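Sister chromatid cohesion protein (Chaetomium thermophilum, PDB 5T8V) probably loads cohesin onto chromatin as a member of the SCC2/Nipped-B family, the chain here being its C-terminal HEAT-repeat part. Local coordinates at residues E1077-E1082 / L1148-R1153; V1071-K1076 / A1141-E1146. One frame throughout, in Å; residues are numbered along the deposited sequence.

Both contacts join helix 1065-1086 to helix 1139-1154 in the HEAT-repeat solenoid, at places whose centres lie about 9 Å apart. Contact 1 is the more buried: a leucine and an isoleucine meet on its inner side, helix 1115-1133 lies against the isoleucine, and a phenylalanine, a serine and an arginine make up the outer side. Contact 2 lies nearer the surface although it buries more area, 291 against 188 Å², because L1143 and the aliphatic part of K1076 fill the space between the helices. Its charges only come near each other, whereas in contact 1 R1153 is salt-bridged to E1083. The two sites touch where F1080 CE1 lies 3.7 Å from E1146 O.

Contact 1: residues E1077-E1082 / L1148-R1153; sequences EFLFSE and LASINR
L1079 and S1150 face each other where two helices of the HEAT-repeat solenoid lie side by side. Helices 1065-1086 and 1139-1154 are next-but-one along the chain and run in nearly the same sense, their axes here 9.6 Å apart and inclined by 34°. Helix 1115-1133 covers the inner side, where I1151 packs on T1122.

The apolar contact has two parts. L1079 CD1 reaches I1151 CG1 at 3.7 Å, the two side chains crossing at a slant. On the other side of S1150, the ring of F1080 extends from the first helix to the second. Its CE1 and CD1 lie against S1150 CB, CE1 the nearer at 3.9 Å, with the ring plane oblique to that atom.

The serine is the polar centre of the interface. Its OG is anti to the backbone N (chi1 178°), which directs it at helix 1065-1086, 3.4 Å from L1079 CB. Among these hydrocarbon neighbours the hydroxyl is satisfied by E1083 OE2 and by Q1154 NE2, both hydrogen-bonded to it.

The other oxygen of the same carboxylate, E1083 OE1, forms a salt bridge with R1153 NH2, so one glutamate of the first helix grips two residues of the second. That bond probably offsets the charge of the arginine and steadies its terminal group. R1153 also borders F1080: NH2 lies 4.3 Å from F1080 CE1, which sits near the guanidinium plane at its edge. The side chain folds back over its own helix, and one guanidinium face lies above S1150 CA, which is 3.4 Å from the plane and displaced toward the rim.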
loop_
_atom_site.group_PDB
_atom_site.type_symbol
_atom_site.label_atom_id
_atom_site.label_comp_id
_atom_site.label_asym_id
_atom_site.label_seq_id
_atom_site.Cartn_x
_atom_site.Cartn_y
_atom_site.Cartn_z
ATOM N N GLU A 1077 -40.647 14.532 24.858
ATOM C CA GLU A 1077 -41.633 13.834 24.036
ATOM C C GLU A 1077 -42.574 14.824 23.362
ATOM O O GLU A 1077 -42.812 14.750 22.149
ATOM C CB GLU A 1077 -42.418 12.839 24.889
ATOM C CG GLU A 1077 -41.566 11.733 25.487
ATOM C CD GLU A 1077 -40.829 10.939 24.429
ATOM O OE1 GLU A 1077 -41.444 10.632 23.386
ATOM O OE2 GLU A 1077 -39.634 10.636 24.635
ATOM N N PHE A 1078 -43.111 15.767 24.137
ATOM C CA PHE A 1078 -44.033 16.753 23.583
ATOM C C PHE A 1078 -43.409 17.494 22.405
ATOM O O PHE A 1078 -43.983 17.542 21.311
ATOM C CB PHE A 1078 -44.456 17.735 24.676
ATOM C CG PHE A 1078 -45.177 18.948 24.160
ATOM C CD1 PHE A 1078 -46.259 18.819 23.308
ATOM C CD2 PHE A 1078 -44.779 20.218 24.543
ATOM C CE1 PHE A 1078 -46.923 19.935 22.835
ATOM C CE2 PHE A 1078 -45.441 21.339 24.075
ATOM C CZ PHE A 1078 -46.514 21.197 23.221
ATOM N N LEU A 1079 -42.223 18.072 22.609
ATOM C CA LEU A 1079 -41.602 18.873 21.558
ATOM C C LEU A 1079 -41.208 18.015 20.358
ATOM O O LEU A 1079 -41.386 18.430 19.206
ATOM C CB LEU A 1079 -40.389 19.607 22.123
ATOM C CG LEU A 1079 -40.748 20.662 23.173
ATOM C CD1 LEU A 1079 -39.550 21.006 24.038
ATOM C CD2 LEU A 1079 -41.296 21.910 22.498
ATOM N N PHE A 1080 -40.674 16.818 20.605
ATOM C CA PHE A 1080 -40.295 15.937 19.506
ATOM C C PHE A 1080 -41.498 15.599 18.634
ATOM O O PHE A 1080 -41.442 15.720 17.403
ATOM C CB PHE A 1080 -39.646 14.668 20.057
ATOM C CG PHE A 1080 -38.168 14.796 20.284
ATOM C CD1 PHE A 1080 -37.640 15.931 20.879
ATOM C CD2 PHE A 1080 -37.306 13.781 19.907
ATOM C CE1 PHE A 1080 -36.280 16.054 21.087
ATOM C CE2 PHE A 1080 -35.944 13.896 20.115
ATOM C CZ PHE A 1080 -35.432 15.034 20.705
ATOM N N SER A 1081 -42.601 15.170 19.253
ATOM C CA SER A 1081 -43.816 14.939 18.480
ATOM C C SER A 1081 -44.279 16.219 17.794
ATOM O O SER A 1081 -44.849 16.166 16.697
ATOM C CB SER A 1081 -44.921 14.382 19.378
ATOM O OG SER A 1081 -45.292 15.315 20.376
ATOM N N GLU A 1082 -44.035 17.376 18.416
ATOM C CA GLU A 1082 -44.331 18.647 17.767
ATOM C C GLU A 1082 -43.431 18.898 16.565
ATOM O O GLU A 1082 -43.740 19.774 15.750
ATOM C CB GLU A 1082 -44.194 19.795 18.769
ATOM C CG GLU A 1082 -45.373 19.931 19.714
ATOM C CD GLU A 1082 -46.570 20.594 19.059
ATOM O OE1 GLU A 1082 -46.394 21.672 18.456
ATOM O OE2 GLU A 1082 -47.684 20.033 19.140
ATOM N N LEU A 1148 -33.445 21.687 24.412
ATOM C CA LEU A 1148 -33.175 22.999 23.825
ATOM C C LEU A 1148 -32.938 22.901 22.325
ATOM O O LEU A 1148 -33.323 23.800 21.571
ATOM C CB LEU A 1148 -31.972 23.654 24.503
ATOM C CG LEU A 1148 -32.348 24.729 25.521
ATOM C CD1 LEU A 1148 -33.182 24.110 26.617
ATOM C CD2 LEU A 1148 -31.103 25.382 26.100
ATOM N N ALA A 1149 -32.291 21.826 21.874
ATOM C CA ALA A 1149 -32.072 21.650 20.444
ATOM C C ALA A 1149 -33.396 21.608 19.699
ATOM O O ALA A 1149 -33.537 22.220 18.636
ATOM C CB ALA A 1149 -31.266 20.377 20.187
ATOM N N SER A 1150 -34.385 20.901 20.248
ATOM C CA SER A 1150 -35.711 20.888 19.642
ATOM C C SER A 1150 -36.341 22.275 19.687
ATOM O O SER A 1150 -36.827 22.786 18.669
ATOM C CB SER A 1150 -36.598 19.867 20.358
ATOM O OG SER A 1150 -37.907 19.858 19.819
ATOM N N ILE A 1151 -36.334 22.904 20.867
ATOM C CA ILE A 1151 -36.887 24.249 21.010
ATOM C C ILE A 1151 -36.330 25.172 19.935
ATOM O O ILE A 1151 -37.048 26.018 19.387
ATOM C CB ILE A 1151 -36.599 24.792 22.425
ATOM C CG1 ILE A 1151 -37.430 24.026 23.461
ATOM C CG2 ILE A 1151 -36.883 26.300 22.504
ATOM C CD1 ILE A 1151 -37.099 24.364 24.900
ATOM N N ASN A 1152 -35.046 25.023 19.612
ATOM C CA ASN A 1152 -34.405 25.917 18.656
ATOM C C ASN A 1152 -34.712 25.514 17.218
ATOM O O ASN A 1152 -34.956 26.380 16.369
ATOM C CB ASN A 1152 -32.894 25.936 18.898
ATOM C CG ASN A 1152 -32.179 26.965 18.049
ATOM O OD1 ASN A 1152 -32.247 28.164 18.320
ATOM N ND2 ASN A 1152 -31.478 26.501 17.020
ATOM N N ARG A 1153 -34.710 24.211 16.928
ATOM C CA ARG A 1153 -35.037 23.751 15.582
ATOM C C ARG A 1153 -36.450 24.149 15.184
ATOM O O ARG A 1153 -36.712 24.403 14.002
ATOM C CB ARG A 1153 -34.875 22.232 15.484
ATOM C CG ARG A 1153 -33.433 21.748 15.532
ATOM C CD ARG A 1153 -33.314 20.288 15.120
ATOM N NE ARG A 1153 -34.299 19.432 15.781
ATOM C CZ ARG A 1153 -34.147 18.889 16.986
ATOM N NH1 ARG A 1153 -33.047 19.110 17.693
ATOM N NH2 ARG A 1153 -35.104 18.121 17.492
#

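Contact 2: residues V1071-K1076 / A1141-E1146; sequences VLRSLK and AFLAVE
L1143 pushes its isopropyl fork between L1072, R1073 and K1076 of the facing helix. Its CG is anti to the backbone N (chi1 -180°), which carries the branch point out across the gap to 4.0 Å from L1072 CB. The two methyls then divide the work. CD2 rests on L1072 CB at 3.6 Å and on R1073 CG at 3.9 Å, while CD1 meets K1076 CD at 3.5 Å. Both R1073 and K1076 pass the leucine at about a right angle, R1073 touching it through its CG.

K1076 leaves its helix with CG anti to the backbone N and continues straight to CD, and this straight run brings CD against both L1143 CD1 and the carboxylate carbon E1146 CD. The bend at chi3 (114°) then places CE, 3.9 Å from E1146 OE2. E1146, extended beyond CG, approaches at a slant. Any attraction between the charges is probably weak, K1076 NZ being 4.1 Å from E1146 OE2, beyond a salt bridge. An alanine in place of K1076 would probably leave a gap beside L1143 CD1 and E1146 without this nearby positive charge.

On the inner side L1072 CD1 looks toward A1144 CB at 4.5 Å, and both residues also pack on I1132 of helix 1115-1133. With axes inclined by 31°, this near-parallel packing of next-but-one helices, with the intervening helix behind, is characteristic of helices in the same layer of a HEAT-repeat alpha-solenoid.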
loop_
_atom_site.group_PDB
_atom_site.type_symbol
_atom_site.label_atom_id
_atom_site.label_comp_id
_atom_site.label_asym_id
_atom_site.label_seq_id
_atom_site.Cartn_x
_atom_site.Cartn_y
_atom_site.Cartn_z
ATOM N N VAL A 1071 -39.679 15.766 34.390
ATOM C CA VAL A 1071 -40.255 16.867 33.624
ATOM C C VAL A 1071 -39.585 16.983 32.259
ATOM O O VAL A 1071 -40.254 17.147 31.229
ATOM C CB VAL A 1071 -40.135 18.181 34.422
ATOM C CG1 VAL A 1071 -40.757 19.344 33.653
ATOM C CG2 VAL A 1071 -40.783 18.038 35.796
ATOM N N LEU A 1072 -38.252 16.902 32.231
ATOM C CA LEU A 1072 -37.528 17.081 30.977
ATOM C C LEU A 1072 -37.915 16.022 29.954
ATOM O O LEU A 1072 -37.999 16.311 28.757
ATOM C CB LEU A 1072 -36.020 17.048 31.230
ATOM C CG LEU A 1072 -35.428 18.250 31.969
ATOM C CD1 LEU A 1072 -33.968 17.991 32.308
ATOM C CD2 LEU A 1072 -35.568 19.523 31.147
ATOM N N ARG A 1073 -38.149 14.787 30.400
ATOM C CA ARG A 1073 -38.529 13.734 29.463
ATOM C C ARG A 1073 -39.902 14.006 28.864
ATOM O O ARG A 1073 -40.113 13.809 27.659
ATOM C CB ARG A 1073 -38.495 12.376 30.162
ATOM C CG ARG A 1073 -37.084 11.887 30.453
ATOM C CD ARG A 1073 -37.073 10.595 31.249
ATOM N NE ARG A 1073 -35.723 10.045 31.363
ATOM C CZ ARG A 1073 -35.404 8.978 32.089
ATOM N NH1 ARG A 1073 -36.335 8.333 32.782
ATOM N NH2 ARG A 1073 -34.148 8.555 32.126
ATOM N N SER A 1074 -40.844 14.472 29.685
ATOM C CA SER A 1074 -42.159 14.844 29.172
ATOM C C SER A 1074 -42.041 15.950 28.132
ATOM O O SER A 1074 -42.554 15.824 27.012
ATOM C CB SER A 1074 -43.064 15.282 30.322
ATOM O OG SER A 1074 -44.367 15.580 29.856
ATOM N N LEU A 1075 -41.360 17.046 28.482
ATOM C CA LEU A 1075 -41.176 18.125 27.517
ATOM C C LEU A 1075 -40.487 17.630 26.251
ATOM O O LEU A 1075 -40.794 18.102 25.150
ATOM C CB LEU A 1075 -40.370 19.264 28.145
ATOM C CG LEU A 1075 -40.936 19.886 29.426
ATOM C CD1 LEU A 1075 -40.069 21.053 29.869
ATOM C CD2 LEU A 1075 -42.380 20.332 29.243
ATOM N N LYS A 1076 -39.566 16.674 26.385
ATOM C CA LYS A 1076 -38.857 16.152 25.223
ATOM C C LYS A 1076 -39.805 15.403 24.297
ATOM O O LYS A 1076 -39.779 15.600 23.077
ATOM C CB LYS A 1076 -37.711 15.243 25.673
ATOM C CG LYS A 1076 -36.870 14.684 24.532
ATOM C CD LYS A 1076 -35.754 13.802 25.058
ATOM C CE LYS A 1076 -35.932 12.352 24.638
ATOM N NZ LYS A 1076 -35.086 11.424 25.444
ATOM N N ALA A 1141 -27.550 16.600 31.693
ATOM C CA ALA A 1141 -27.342 17.796 30.888
ATOM C C ALA A 1141 -27.607 17.512 29.416
ATOM O O ALA A 1141 -28.173 18.353 28.706
ATOM C CB ALA A 1141 -25.920 18.320 31.088
ATOM N N PHE A 1142 -27.216 16.324 28.939
ATOM C CA PHE A 1142 -27.483 15.989 27.545
ATOM C C PHE A 1142 -28.977 15.941 27.264
ATOM O O PHE A 1142 -29.411 16.276 26.157
ATOM C CB PHE A 1142 -26.857 14.656 27.149
ATOM C CG PHE A 1142 -27.272 14.201 25.780
ATOM C CD1 PHE A 1142 -26.858 14.895 24.654
ATOM C CD2 PHE A 1142 -28.099 13.105 25.618
ATOM C CE1 PHE A 1142 -27.247 14.492 23.390
ATOM C CE2 PHE A 1142 -28.491 12.696 24.355
ATOM C CZ PHE A 1142 -28.064 13.392 23.240
ATOM N N LEU A 1143 -29.776 15.498 28.237
ATOM C CA LEU A 1143 -31.225 15.547 28.082
ATOM C C LEU A 1143 -31.699 16.988 27.966
ATOM O O LEU A 1143 -32.505 17.325 27.087
ATOM C CB LEU A 1143 -31.900 14.845 29.262
ATOM C CG LEU A 1143 -33.430 14.803 29.257
ATOM C CD1 LEU A 1143 -33.953 14.047 28.050
ATOM C CD2 LEU A 1143 -33.947 14.174 30.541
ATOM N N ALA A 1144 -31.192 17.864 28.839
ATOM C CA ALA A 1144 -31.578 19.271 28.771
ATOM C C ALA A 1144 -31.275 19.861 27.396
ATOM O O ALA A 1144 -32.160 20.419 26.735
ATOM C CB ALA A 1144 -30.867 20.064 29.867
ATOM N N VAL A 1145 -30.022 19.749 26.945
ATOM C CA VAL A 1145 -29.664 20.271 25.629
ATOM C C VAL A 1145 -30.433 19.559 24.532
ATOM O O VAL A 1145 -30.615 20.114 23.445
ATOM C CB VAL A 1145 -28.143 20.157 25.380
ATOM C CG1 VAL A 1145 -27.706 18.722 25.436
ATOM C CG2 VAL A 1145 -27.766 20.771 24.036
ATOM N N GLU A 1146 -30.878 18.327 24.780
ATOM C CA GLU A 1146 -31.698 17.635 23.794
ATOM C C GLU A 1146 -33.078 18.265 23.699
ATOM O O GLU A 1146 -33.718 18.200 22.642
ATOM C CB GLU A 1146 -31.803 16.152 24.147
ATOM C CG GLU A 1146 -32.322 15.278 23.021
ATOM C CD GLU A 1146 -32.217 13.800 23.343
ATOM O OE1 GLU A 1146 -31.676 13.464 24.417
ATOM O OE2 GLU A 1146 -32.677 12.977 22.525
#